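Local coordinates for succinate-semialdehyde dehydrogenase (NAD(P)(+)) (Marinobacter aquaeolei, PDB 3RH9), which probably oxidises succinate semialdehyde to succinate with NAD(P)+ as cofactor, as a member of the aldehyde dehydrogenase family, at residues 255-267 with 288-300. Sequence-based numbering, arbitrary orientation.
Sequences LELGGNAPFIVFD and QTCVCANRIFVHE
The carbonyl O of N260 meets the guanidinium of R295 at its edge, close to the guanidinium plane. That bond, R295 NH2 to N260 O, is 2.9 Å long. F297 CE1, from the same strand as R295, lies over one face, offset toward the rim. R295 NE also makes a weak, bent bond to N260 OD1, with the amide turned 77° from the guanidinium. A bend at chi3 (-57°) turns the guanidinium toward N260 and P262, where NH2 also touches P262 CG. P262 CB in turn sits at the edge of the F297 ring, 4.0 Å from CE1. At the far end D267 OD2 lies over one face of the H299 ring, 3.1 Å from CE1, without a hydrogen bond. On the face opposite P262, R295 and F297, F263 CB packs on A293 CB, and helix 271-283 covers both through L278. Strands 262-265 and 295-299 run parallel, joined by helix 271-283 as a beta-alpha-beta unit. A261 O accepts from both N294 N and R295 N. The ladder continues with F263 N to R295 O, F297 N to F263 O, V265 N to F297 O and H299 N to V265 O. Replacing R295 by an alanine is likely to leave N260 O without its side-chain donor and open a gap beside P262 and F297. C290 SG lies near the L257-G259 backbone, just beyond E256, the predicted active-site residue. The buried guanidinium is held by the carbonyl oxygens of N260 and G409, with Y385 in cation-pi contact, so dipoles and a ring probably stabilise its charge.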
loop_
_atom_site.group_PDB
_atom_site.type_symbol
_atom_site.label_atom_id
_atom_site.label_comp_id
_atom_site.label_asym_id
_atom_site.label_seq_id
_atom_site.Cartn_x
_atom_site.Cartn_y
_atom_site.Cartn_z
ATOM N N LEU A 255 1.404 -5.312 -5.564
ATOM C CA LEU A 255 2.381 -5.564 -6.621
ATOM C C LEU A 255 3.401 -6.597 -6.194
ATOM O O LEU A 255 4.140 -6.415 -5.213
ATOM C CB LEU A 255 3.098 -4.277 -7.021
ATOM C CG LEU A 255 2.277 -3.134 -7.610
ATOM C CD1 LEU A 255 3.188 -1.981 -8.001
ATOM C CD2 LEU A 255 1.487 -3.624 -8.790
ATOM N N GLU A 256 3.432 -7.695 -6.935
ATOM C CA GLU A 256 4.466 -8.683 -6.742
ATOM C C GLU A 256 5.246 -8.750 -8.043
ATOM O O GLU A 256 4.790 -9.339 -9.022
ATOM C CB GLU A 256 3.856 -10.027 -6.388
ATOM C CG GLU A 256 4.816 -10.907 -5.622
ATOM C CD GLU A 256 4.281 -12.308 -5.411
ATOM O OE1 GLU A 256 4.834 -13.262 -6.031
ATOM O OE2 GLU A 256 3.299 -12.445 -4.631
ATOM N N LEU A 257 6.412 -8.125 -8.063
ATOM C CA LEU A 257 7.134 -7.962 -9.305
ATOM C C LEU A 257 8.428 -8.790 -9.341
ATOM O O LEU A 257 8.508 -9.858 -8.729
ATOM C CB LEU A 257 7.414 -6.478 -9.530
ATOM C CG LEU A 257 6.236 -5.516 -9.320
ATOM C CD1 LEU A 257 6.718 -4.058 -9.238
ATOM C CD2 LEU A 257 5.171 -5.665 -10.403
ATOM N N GLY A 258 9.442 -8.300 -10.049
ATOM C CA GLY A 258 10.689 -9.035 -10.192
ATOM C C GLY A 258 11.477 -9.215 -8.903
ATOM O O GLY A 258 11.217 -8.547 -7.894
ATOM N N GLY A 259 12.442 -10.129 -8.929
ATOM C CA GLY A 259 13.342 -10.310 -7.802
ATOM C C GLY A 259 14.708 -10.730 -8.292
ATOM O O GLY A 259 14.866 -11.031 -9.472
ATOM N N ASN A 260 15.689 -10.754 -7.397
ATOM C CA ASN A 260 17.040 -11.222 -7.711
ATOM C C ASN A 260 17.552 -11.946 -6.477
ATOM O O ASN A 260 18.400 -11.430 -5.739
ATOM C CB ASN A 260 17.953 -10.046 -8.066
ATOM C CG ASN A 260 19.262 -10.476 -8.698
ATOM O OD1 ASN A 260 19.874 -11.445 -8.278
ATOM N ND2 ASN A 260 19.706 -9.739 -9.710
ATOM N N ALA A 261 17.024 -13.145 -6.249
ATOM C CA ALA A 261 17.261 -13.864 -5.001
ATOM C C ALA A 261 18.704 -14.344 -4.813
ATOM O O ALA A 261 19.255 -15.036 -5.670
ATOM C CB ALA A 261 16.275 -15.034 -4.858
ATOM N N PRO A 262 19.313 -13.975 -3.675
ATOM C CA PRO A 262 20.628 -14.445 -3.259
ATOM C C PRO A 262 20.441 -15.682 -2.394
ATOM O O PRO A 262 19.650 -15.649 -1.460
ATOM C CB PRO A 262 21.145 -13.303 -2.388
ATOM C CG PRO A 262 19.977 -12.381 -2.173
ATOM C CD PRO A 262 18.755 -13.040 -2.692
ATOM N N PHE A 263 21.147 -16.760 -2.718
ATOM C CA PHE A 263 21.087 -18.013 -1.962
ATOM C C PHE A 263 22.475 -18.206 -1.364
ATOM O O PHE A 263 23.424 -18.508 -2.082
ATOM C CB PHE A 263 20.737 -19.142 -2.918
ATOM C CG PHE A 263 20.568 -20.486 -2.269
ATOM C CD1 PHE A 263 21.672 -21.238 -1.887
ATOM C CD2 PHE A 263 19.308 -21.036 -2.106
ATOM C CE1 PHE A 263 21.515 -22.493 -1.306
ATOM C CE2 PHE A 263 19.158 -22.300 -1.529
ATOM C CZ PHE A 263 20.262 -23.021 -1.134
ATOM N N ILE A 264 22.595 -18.001 -0.057
ATOM C CA ILE A 264 23.895 -17.817 0.586
ATOM C C ILE A 264 24.323 -19.028 1.409
ATOM O O ILE A 264 23.534 -19.542 2.198
ATOM C CB ILE A 264 23.867 -16.571 1.500
ATOM C CG1 ILE A 264 23.568 -15.315 0.679
ATOM C CG2 ILE A 264 25.180 -16.427 2.240
ATOM C CD1 ILE A 264 23.266 -14.121 1.515
ATOM N N VAL A 265 25.567 -19.475 1.231
ATOM C CA VAL A 265 26.053 -20.671 1.925
ATOM C C VAL A 265 27.345 -20.486 2.727
ATOM O O VAL A 265 28.429 -20.390 2.164
ATOM C CB VAL A 265 26.284 -21.828 0.946
ATOM C CG1 VAL A 265 26.725 -23.065 1.707
ATOM C CG2 VAL A 265 25.031 -22.107 0.123
ATOM N N PHE A 266 27.241 -20.479 4.046
ATOM C CA PHE A 266 28.432 -20.310 4.876
ATOM C C PHE A 266 29.327 -21.561 4.983
ATOM O O PHE A 266 28.877 -22.683 4.725
ATOM C CB PHE A 266 28.061 -19.732 6.247
ATOM C CG PHE A 266 27.808 -18.258 6.207
ATOM C CD1 PHE A 266 28.846 -17.363 6.334
ATOM C CD2 PHE A 266 26.539 -17.764 5.980
ATOM C CE1 PHE A 266 28.617 -16.004 6.276
ATOM C CE2 PHE A 266 26.309 -16.401 5.916
ATOM C CZ PHE A 266 27.352 -15.527 6.068
ATOM N N ASP A 267 30.600 -21.345 5.325
ATOM C CA ASP A 267 31.576 -22.431 5.493
ATOM C C ASP A 267 31.230 -23.404 6.623
ATOM O O ASP A 267 31.702 -24.533 6.642
ATOM C CB ASP A 267 32.987 -21.874 5.712
ATOM C CG ASP A 267 33.037 -20.791 6.779
ATOM O OD1 ASP A 267 31.971 -20.461 7.352
ATOM O OD2 ASP A 267 34.146 -20.262 7.043
ATOM N N GLN A 288 12.156 -20.678 -13.685
ATOM C CA GLN A 288 11.393 -19.537 -14.177
ATOM C C GLN A 288 10.472 -18.948 -13.120
ATOM O O GLN A 288 9.264 -18.862 -13.317
ATOM C CB GLN A 288 10.581 -19.935 -15.403
ATOM C CG GLN A 288 11.419 -20.243 -16.623
ATOM C CD GLN A 288 10.624 -20.957 -17.689
ATOM O OE1 GLN A 288 10.556 -20.507 -18.830
ATOM N NE2 GLN A 288 9.994 -22.065 -17.318
ATOM N N THR A 289 11.063 -18.508 -12.018
ATOM C CA THR A 289 10.318 -18.081 -10.846
ATOM C C THR A 289 11.077 -16.964 -10.134
ATOM O O THR A 289 12.299 -16.878 -10.234
ATOM C CB THR A 289 10.150 -19.271 -9.884
ATOM O OG1 THR A 289 9.118 -20.139 -10.373
ATOM C CG2 THR A 289 9.804 -18.801 -8.483
ATOM N N CYS A 290 10.366 -16.110 -9.410
ATOM C CA CYS A 290 11.033 -15.011 -8.718
ATOM C C CYS A 290 11.470 -15.436 -7.338
ATOM O O CYS A 290 12.087 -14.667 -6.591
ATOM C CB CYS A 290 10.157 -13.775 -8.664
ATOM S SG CYS A 290 9.988 -13.040 -10.294
ATOM N N VAL A 291 11.182 -16.688 -7.025
ATOM C CA VAL A 291 11.624 -17.281 -5.780
ATOM C C VAL A 291 12.860 -18.151 -6.013
ATOM O O VAL A 291 13.534 -18.552 -5.074
ATOM C CB VAL A 291 10.474 -18.061 -5.125
ATOM C CG1 VAL A 291 10.984 -19.012 -4.077
ATOM C CG2 VAL A 291 9.517 -17.083 -4.519
ATOM N N CYS A 292 13.171 -18.414 -7.273
ATOM C CA CYS A 292 14.348 -19.213 -7.602
ATOM C C CYS A 292 15.646 -18.499 -7.284
ATOM O O CYS A 292 15.796 -17.306 -7.563
ATOM C CB CYS A 292 14.326 -19.614 -9.070
ATOM S SG CYS A 292 13.089 -20.877 -9.342
ATOM N N ALA A 293 16.587 -19.217 -6.684
ATOM C CA ALA A 293 17.882 -18.615 -6.407
ATOM C C ALA A 293 18.377 -18.045 -7.730
ATOM O O ALA A 293 18.218 -18.676 -8.774
ATOM C CB ALA A 293 18.847 -19.648 -5.864
ATOM N N ASN A 294 18.934 -16.842 -7.696
ATOM C CA ASN A 294 19.488 -16.258 -8.905
ATOM C C ASN A 294 20.990 -16.049 -8.756
ATOM O O ASN A 294 21.749 -16.192 -9.715
ATOM C CB ASN A 294 18.778 -14.952 -9.267
ATOM C CG ASN A 294 19.148 -14.457 -10.644
ATOM O OD1 ASN A 294 19.778 -13.415 -10.795
ATOM N ND2 ASN A 294 18.784 -15.208 -11.650
ATOM N N ARG A 295 21.408 -15.720 -7.539
ATOM C CA ARG A 295 22.820 -15.576 -7.205
ATOM C C ARG A 295 23.150 -16.531 -6.066
ATOM O O ARG A 295 22.561 -16.447 -4.989
ATOM C CB ARG A 295 23.118 -14.132 -6.812
ATOM C CG ARG A 295 23.134 -13.190 -7.985
ATOM C CD ARG A 295 23.157 -11.767 -7.543
ATOM N NE ARG A 295 22.019 -11.478 -6.678
ATOM C CZ ARG A 295 22.020 -10.525 -5.753
ATOM N NH1 ARG A 295 23.106 -9.789 -5.589
ATOM N NH2 ARG A 295 20.952 -10.316 -4.985
ATOM N N ILE A 296 24.061 -17.468 -6.302
ATOM C CA ILE A 296 24.453 -18.403 -5.249
ATOM C C ILE A 296 25.784 -17.971 -4.666
ATOM O O ILE A 296 26.822 -18.095 -5.301
ATOM C CB ILE A 296 24.541 -19.867 -5.742
ATOM C CG1 ILE A 296 23.159 -20.430 -6.086
ATOM C CG2 ILE A 296 25.153 -20.736 -4.679
ATOM C CD1 ILE A 296 22.587 -19.904 -7.348
ATOM N N PHE A 297 25.746 -17.426 -3.460
ATOM C CA PHE A 297 26.961 -17.005 -2.794
ATOM C C PHE A 297 27.507 -18.150 -1.951
ATOM O O PHE A 297 26.829 -18.650 -1.058
ATOM C CB PHE A 297 26.700 -15.783 -1.916
ATOM C CG PHE A 297 26.446 -14.522 -2.689
ATOM C CD1 PHE A 297 25.153 -14.144 -3.018
ATOM C CD2 PHE A 297 27.497 -13.705 -3.075
ATOM C CE1 PHE A 297 24.911 -12.977 -3.720
ATOM C CE2 PHE A 297 27.265 -12.542 -3.776
ATOM C CZ PHE A 297 25.964 -12.176 -4.100
ATOM N N VAL A 298 28.733 -18.572 -2.244
ATOM C CA VAL A 298 29.358 -19.633 -1.478
ATOM C C VAL A 298 30.694 -19.211 -0.864
ATOM O O VAL A 298 31.522 -18.551 -1.501
ATOM C CB VAL A 298 29.535 -20.896 -2.311
ATOM C CG1 VAL A 298 30.177 -21.981 -1.467
ATOM C CG2 VAL A 298 28.189 -21.354 -2.823
ATOM N N HIS A 299 30.888 -19.596 0.388
ATOM C CA HIS A 299 32.110 -19.279 1.085
ATOM C C HIS A 299 33.316 -20.000 0.470
ATOM O O HIS A 299 33.256 -21.185 0.142
ATOM C CB HIS A 299 31.978 -19.633 2.557
ATOM C CG HIS A 299 33.024 -19.003 3.410
ATOM N ND1 HIS A 299 34.241 -19.597 3.648
ATOM C CD2 HIS A 299 33.045 -17.818 4.060
ATOM C CE1 HIS A 299 34.965 -18.811 4.424
ATOM N NE2 HIS A 299 34.263 -17.726 4.690
ATOM N N GLU A 300 34.419 -19.275 0.330
ATOM C CA GLU A 300 35.588 -19.810 -0.354
ATOM C C GLU A 300 36.039 -21.172 0.172
ATOM O O GLU A 300 36.524 -21.997 -0.588
ATOM C CB GLU A 300 36.737 -18.794 -0.321
ATOM C CG GLU A 300 36.395 -17.521 -1.077
ATOM C CD GLU A 300 37.547 -16.535 -1.201
ATOM O OE1 GLU A 300 38.623 -16.778 -0.607
ATOM O OE2 GLU A 300 37.362 -15.509 -1.904
#